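Local coordinates for uncharacterized protein HI_0666 (Haemophilus influenzae, PDB 7CZO), which is the N-terminal domain of a HipA toxin and probably acts as a separate component of the HipBA toxin-antitoxin system, its own biochemical activity being unknown, at residues 5-10 with 101-106; 15-20 with 29-34. All coordinates share one frame; numbering follows the deposited sequence.

Interaction 1 (5-10 with 101-106)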
loop_
_atom_site.group_PDB
_atom_site.type_symbol
_atom_site.label_atom_id
_atom_site.label_comp_id
_atom_site.label_asym_id
_atom_site.label_seq_id
_atom_site.Cartn_x
_atom_site.Cartn_y
_atom_site.Cartn_z
ATOM N N VAL A 5 -0.308 -5.588 -12.832
ATOM C CA VAL A 5 0.220 -6.440 -11.776
ATOM C C VAL A 5 -0.680 -6.230 -10.548
ATOM O O VAL A 5 -1.888 -6.510 -10.608
ATOM C CB VAL A 5 1.756 -6.208 -11.485
ATOM C CG1 VAL A 5 2.466 -7.524 -11.161
ATOM C CG2 VAL A 5 2.472 -5.531 -12.648
ATOM N N ARG A 6 -0.119 -5.657 -9.487
ATOM C CA ARG A 6 -0.552 -5.926 -8.122
ATOM C C ARG A 6 -1.491 -4.849 -7.532
ATOM O O ARG A 6 -1.224 -3.650 -7.604
ATOM C CB ARG A 6 0.696 -6.072 -7.248
ATOM C CG ARG A 6 1.600 -7.240 -7.600
ATOM C CD ARG A 6 1.049 -8.550 -7.041
ATOM N NE ARG A 6 1.580 -8.873 -5.710
ATOM C CZ ARG A 6 1.188 -9.910 -4.966
ATOM N NH1 ARG A 6 0.249 -10.731 -5.415
ATOM N NH2 ARG A 6 1.726 -10.122 -3.767
ATOM N N SER A 7 -2.579 -5.302 -6.926
ATOM C CA SER A 7 -3.587 -4.436 -6.392
ATOM C C SER A 7 -3.933 -4.844 -4.932
ATOM O O SER A 7 -3.984 -6.030 -4.614
ATOM C CB SER A 7 -4.815 -4.519 -7.301
ATOM O OG SER A 7 -5.851 -3.642 -6.873
ATOM N N GLY A 8 -4.177 -3.859 -4.059
ATOM C CA GLY A 8 -4.635 -4.104 -2.681
ATOM C C GLY A 8 -5.774 -3.174 -2.322
ATOM O O GLY A 8 -5.684 -1.966 -2.536
ATOM N N LYS A 9 -6.869 -3.722 -1.822
ATOM C CA LYS A 9 -7.939 -2.900 -1.261
ATOM C C LYS A 9 -7.448 -2.355 0.087
ATOM O O LYS A 9 -6.839 -3.070 0.882
ATOM C CB LYS A 9 -9.204 -3.722 -1.018
ATOM C CG LYS A 9 -10.211 -3.804 -2.149
ATOM C CD LYS A 9 -11.172 -4.982 -1.899
ATOM C CE LYS A 9 -12.645 -4.661 -2.169
ATOM N NZ LYS A 9 -13.566 -5.039 -1.047
ATOM N N VAL A 10 -7.752 -1.092 0.343
ATOM C CA VAL A 10 -7.251 -0.393 1.503
ATOM C C VAL A 10 -8.387 -0.049 2.418
ATOM O O VAL A 10 -9.324 0.644 2.024
ATOM C CB VAL A 10 -6.545 0.898 1.074
ATOM C CG1 VAL A 10 -6.310 1.825 2.266
ATOM C CG2 VAL A 10 -5.228 0.540 0.350
ATOM N N ILE A 101 -6.198 -5.986 2.067
ATOM C CA ILE A 101 -6.477 -7.299 1.545
ATOM C C ILE A 101 -6.087 -7.200 0.081
ATOM O O ILE A 101 -6.535 -6.325 -0.631
ATOM C CB ILE A 101 -7.950 -7.794 1.794
ATOM C CG1 ILE A 101 -8.038 -9.325 1.596
ATOM C CG2 ILE A 101 -8.987 -7.103 0.905
ATOM C CD1 ILE A 101 -9.432 -9.928 1.727
ATOM N N GLN A 102 -5.196 -8.081 -0.338
ATOM C CA GLN A 102 -4.873 -8.230 -1.742
ATOM C C GLN A 102 -6.125 -8.495 -2.568
ATOM O O GLN A 102 -6.956 -9.324 -2.185
ATOM C CB GLN A 102 -3.917 -9.381 -1.919
ATOM C CG GLN A 102 -3.370 -9.458 -3.314
ATOM C CD GLN A 102 -2.227 -10.447 -3.414
ATOM O OE1 GLN A 102 -1.714 -10.701 -4.511
ATOM N NE2 GLN A 102 -1.816 -11.015 -2.268
ATOM N N GLU A 103 -6.255 -7.764 -3.679
ATOM C CA GLU A 103 -7.397 -7.911 -4.567
ATOM C C GLU A 103 -7.163 -9.159 -5.370
ATOM O O GLU A 103 -6.411 -9.163 -6.354
ATOM C CB GLU A 103 -7.568 -6.715 -5.490
ATOM C CG GLU A 103 -8.559 -5.700 -4.962
ATOM C CD GLU A 103 -8.996 -4.684 -6.007
ATOM O OE1 GLU A 103 -10.122 -4.149 -5.872
ATOM O OE2 GLU A 103 -8.226 -4.414 -6.956
ATOM N N GLU A 104 -7.768 -10.235 -4.889
ATOM C CA GLU A 104 -7.753 -11.516 -5.564
ATOM C C GLU A 104 -9.226 -11.917 -5.687
ATOM O O GLU A 104 -10.005 -11.620 -4.779
ATOM C CB GLU A 104 -6.910 -12.521 -4.763
ATOM C CG GLU A 104 -5.588 -11.920 -4.287
ATOM C CD GLU A 104 -4.451 -12.923 -4.139
ATOM O OE1 GLU A 104 -3.985 -13.157 -2.995
ATOM O OE2 GLU A 104 -3.998 -13.450 -5.178
ATOM N N LYS A 105 -9.631 -12.600 -6.762
ATOM C CA LYS A 105 -8.762 -13.427 -7.610
ATOM C C LYS A 105 -8.016 -12.667 -8.724
ATOM O O LYS A 105 -8.621 -12.222 -9.709
ATOM C CB LYS A 105 -9.586 -14.579 -8.230
ATOM C CG LYS A 105 -10.540 -15.309 -7.275
ATOM C CD LYS A 105 -9.942 -15.543 -5.888
ATOM C CE LYS A 105 -10.716 -16.581 -5.086
ATOM N NZ LYS A 105 -10.118 -17.940 -5.203
ATOM N N GLN A 106 -6.695 -12.545 -8.542
ATOM C CA GLN A 106 -5.769 -11.986 -9.537
ATOM C C GLN A 106 -4.330 -12.137 -9.031
ATOM O O GLN A 106 -3.504 -12.816 -9.645
ATOM C CB GLN A 106 -6.060 -10.505 -9.821
ATOM C CG GLN A 106 -5.324 -9.948 -11.037
ATOM C CD GLN A 106 -5.313 -8.435 -11.059
ATOM O OE1 GLN A 106 -6.284 -7.793 -10.659
ATOM N NE2 GLN A 106 -4.206 -7.853 -11.516
#
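In the antiparallel sheet of this HipA N-terminal domain, the outermost strand 98-102 runs beside strand 7-12 and continues into a tail whose first residue, E103, bonds to S7. K9 and I101 form a hydrogen-bonded pair: K9 N donates to I101 O (2.9 Å) and I101 N to K9 O (3.2 Å), each donor in the plane of the carbonyl it meets. G8 and Q102 make the next pair, non-hydrogen-bonded, with Q102 directed to the other face of the sheet. Beyond it, E103 N still reaches S7 O with a nearly straight bond (169° at the hydrogen), although it approaches from above the carbonyl plane.

The E103 side chain carries this end of the contact. Its CB points toward strand 7-12 and packs by S7 O and S7 OG; CG then lies over K9 CG at 3.8 Å, the two chains crossing at about a right angle. The chain is extended from CG to the carboxylate, where the oxygens part: OE1 rests against K9 CG (3.7 Å), while OE2 accepts the S7 OG proton at 2.5 Å from above the carboxylate plane. S7 turns OG anti to its own N (chi1 -178°) to make this bond. R21 joins both partners, through a salt bridge to E103 OE2 and a hydrogen bond to S7 OG, so the buried S7 hydroxyl, the carboxylate and the guanidinium bond to one another. K9 continues toward the F16 ring, a cation-pi partner. K9 and I101 lie side by side, with I101 CG2 3.9 Å from K9 CB.

Interaction 2 (15-20 with 29-34)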
loop_
_atom_site.group_PDB
_atom_site.type_symbol
_atom_site.label_atom_id
_atom_site.label_comp_id
_atom_site.label_asym_id
_atom_site.label_seq_id
_atom_site.Cartn_x
_atom_site.Cartn_y
_atom_site.Cartn_z
ATOM N N GLU A 15 -13.326 0.451 7.344
ATOM C CA GLU A 15 -14.019 0.843 6.120
ATOM C C GLU A 15 -13.086 0.888 4.905
ATOM O O GLU A 15 -12.044 1.534 4.953
ATOM C CB GLU A 15 -14.640 2.244 6.294
ATOM C CG GLU A 15 -15.441 2.452 7.571
ATOM C CD GLU A 15 -16.673 1.559 7.668
ATOM O OE1 GLU A 15 -17.424 1.431 6.665
ATOM O OE2 GLU A 15 -16.896 0.998 8.764
ATOM N N PHE A 16 -13.495 0.219 3.829
ATOM C CA PHE A 16 -12.851 0.296 2.524
ATOM C C PHE A 16 -12.799 1.741 2.099
ATOM O O PHE A 16 -13.850 2.361 1.978
ATOM C CB PHE A 16 -13.674 -0.495 1.501
ATOM C CG PHE A 16 -13.135 -0.468 0.109
ATOM C CD1 PHE A 16 -11.767 -0.435 -0.144
ATOM C CD2 PHE A 16 -13.997 -0.534 -0.964
ATOM C CE1 PHE A 16 -11.279 -0.435 -1.444
ATOM C CE2 PHE A 16 -13.517 -0.540 -2.269
ATOM C CZ PHE A 16 -12.154 -0.491 -2.509
ATOM N N ILE A 17 -11.584 2.277 1.905
ATOM C CA ILE A 17 -11.426 3.669 1.480
ATOM C C ILE A 17 -10.765 3.852 0.099
ATOM O O ILE A 17 -10.805 4.961 -0.442
ATOM C CB ILE A 17 -10.619 4.483 2.500
ATOM C CG1 ILE A 17 -9.157 4.065 2.475
ATOM C CG2 ILE A 17 -11.164 4.291 3.892
ATOM C CD1 ILE A 17 -8.261 4.855 3.403
ATOM N N GLY A 18 -10.139 2.812 -0.469
ATOM C CA GLY A 18 -9.452 2.985 -1.763
ATOM C C GLY A 18 -8.547 1.846 -2.191
ATOM O O GLY A 18 -8.625 0.762 -1.634
ATOM N N LEU A 19 -7.645 2.103 -3.141
ATOM C CA LEU A 19 -6.925 1.014 -3.839
ATOM C C LEU A 19 -5.472 1.371 -4.031
ATOM O O LEU A 19 -5.164 2.448 -4.491
ATOM C CB LEU A 19 -7.529 0.775 -5.220
ATOM C CG LEU A 19 -8.986 0.314 -5.246
ATOM C CD1 LEU A 19 -9.605 0.616 -6.598
ATOM C CD2 LEU A 19 -9.062 -1.175 -4.921
ATOM N N LEU A 20 -4.564 0.478 -3.684
ATOM C CA LEU A 20 -3.155 0.769 -3.854
ATOM C C LEU A 20 -2.649 -0.254 -4.856
ATOM O O LEU A 20 -2.803 -1.456 -4.618
ATOM C CB LEU A 20 -2.452 0.640 -2.515
ATOM C CG LEU A 20 -0.938 0.707 -2.561
ATOM C CD1 LEU A 20 -0.442 2.097 -2.853
ATOM C CD2 LEU A 20 -0.395 0.231 -1.229
ATOM N N PHE A 29 -1.967 5.166 -5.444
ATOM C CA PHE A 29 -3.004 5.176 -4.450
ATOM C C PHE A 29 -4.133 6.033 -4.956
ATOM O O PHE A 29 -3.877 7.107 -5.490
ATOM C CB PHE A 29 -2.505 5.730 -3.109
ATOM C CG PHE A 29 -3.605 5.873 -2.095
ATOM C CD1 PHE A 29 -4.376 4.761 -1.736
ATOM C CD2 PHE A 29 -3.915 7.101 -1.550
ATOM C CE1 PHE A 29 -5.427 4.859 -0.849
ATOM C CE2 PHE A 29 -4.957 7.211 -0.659
ATOM C CZ PHE A 29 -5.712 6.085 -0.307
ATOM N N SER A 30 -5.371 5.583 -4.736
ATOM C CA SER A 30 -6.553 6.368 -5.061
ATOM C C SER A 30 -7.692 6.113 -4.082
ATOM O O SER A 30 -7.910 4.974 -3.659
ATOM C CB SER A 30 -7.042 6.041 -6.475
ATOM O OG SER A 30 -7.476 4.683 -6.578
ATOM N N TYR A 31 -8.411 7.178 -3.723
ATOM C CA TYR A 31 -9.558 7.089 -2.795
ATOM C C TYR A 31 -10.816 6.665 -3.546
ATOM O O TYR A 31 -11.098 7.182 -4.602
ATOM C CB TYR A 31 -9.842 8.470 -2.163
ATOM C CG TYR A 31 -8.920 8.898 -1.050
ATOM C CD1 TYR A 31 -8.955 8.249 0.176
ATOM C CD2 TYR A 31 -8.045 9.955 -1.206
ATOM C CE1 TYR A 31 -8.138 8.628 1.206
ATOM C CE2 TYR A 31 -7.180 10.337 -0.182
ATOM C CZ TYR A 31 -7.248 9.667 1.027
ATOM O OH TYR A 31 -6.444 10.025 2.091
ATOM N N ASN A 32 -11.606 5.776 -2.992
ATOM C CA ASN A 32 -12.953 5.570 -3.521
ATOM C C ASN A 32 -13.717 6.872 -3.791
ATOM O O ASN A 32 -13.564 7.862 -3.079
ATOM C CB ASN A 32 -13.759 4.663 -2.592
ATOM C CG ASN A 32 -13.334 3.223 -2.709
ATOM O OD1 ASN A 32 -12.702 2.838 -3.698
ATOM N ND2 ASN A 32 -13.667 2.415 -1.711
ATOM N N PRO A 33 -14.541 6.885 -4.845
ATOM C CA PRO A 33 -15.190 8.149 -5.228
ATOM C C PRO A 33 -16.217 8.634 -4.207
ATOM O O PRO A 33 -16.429 9.843 -4.088
ATOM C CB PRO A 33 -15.869 7.819 -6.553
ATOM C CG PRO A 33 -15.541 6.386 -6.859
ATOM C CD PRO A 33 -15.029 5.741 -5.627
ATOM N N ASP A 34 -16.843 7.710 -3.477
ATOM C CA ASP A 34 -17.810 8.080 -2.434
ATOM C C ASP A 34 -17.186 8.175 -1.070
ATOM O O ASP A 34 -17.923 8.194 -0.080
ATOM C CB ASP A 34 -18.918 7.035 -2.262
ATOM C CG ASP A 34 -19.423 6.508 -3.543
ATOM O OD1 ASP A 34 -20.003 7.305 -4.318
ATOM O OD2 ASP A 34 -19.229 5.290 -3.746
#
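F16 has one ring face overlapped by the N32 amide, whose ND2 sits 2.9 Å above the ring plane, displaced toward the rim near CE2 and CD2. Ring and amide planes are 80° apart, so the amide stands on the ring instead of stacking flat. F16 CG is anti to its backbone N (chi1 179°). N32 also ties its backbone across: N32 N donates to I17 O at 2.8 Å, from above that carbonyl's plane. Two residues along, past the non-hydrogen-bonded pair G18 and Y31, L19 and S30 exchange two bonds, with L19 N meeting S30 O (2.9 Å) almost along the C=O axis and S30 N returning to L19 O (3.2 Å). On the face carrying L20 and F29, L20 CD1 packs on F29 CB at 4.2 Å. F29 CE2 points over the centre of the Y31 ring, edge to face, and Y31 OH is hydrogen-bonded to F44 O and L40 N. I17 CD1 rests by Y31 CE1. The arrangement is an antiparallel beta hairpin of strands 15-22 and 27-31, with a classic beta bulge where I17 and G18 both face V10 of strand 7-12.

Overall arrangement
Both interactions belong to one antiparallel sheet, their centres about 13 Å apart. Interaction 1 joins strands 98-102 and 7-12, interaction 2 joins 15-22 and 27-31, and the seam between 7-12 and 15-22 links them. Probable backbone bonds cross that seam, V10 O to I17 N and G8 N to L20 O, both 2.8 Å. Side chains bridge it too: E103 OE1 lies 3.3 Å from L19 CD2, and K9 reaches the F16 ring on which the N32 amide stands. In sequence, the hairpin of strands 15-22 and 27-31 is nested inside the long loop closed by 5-10 with 101-106, so the chain's two ends meet beside a locally formed hairpin.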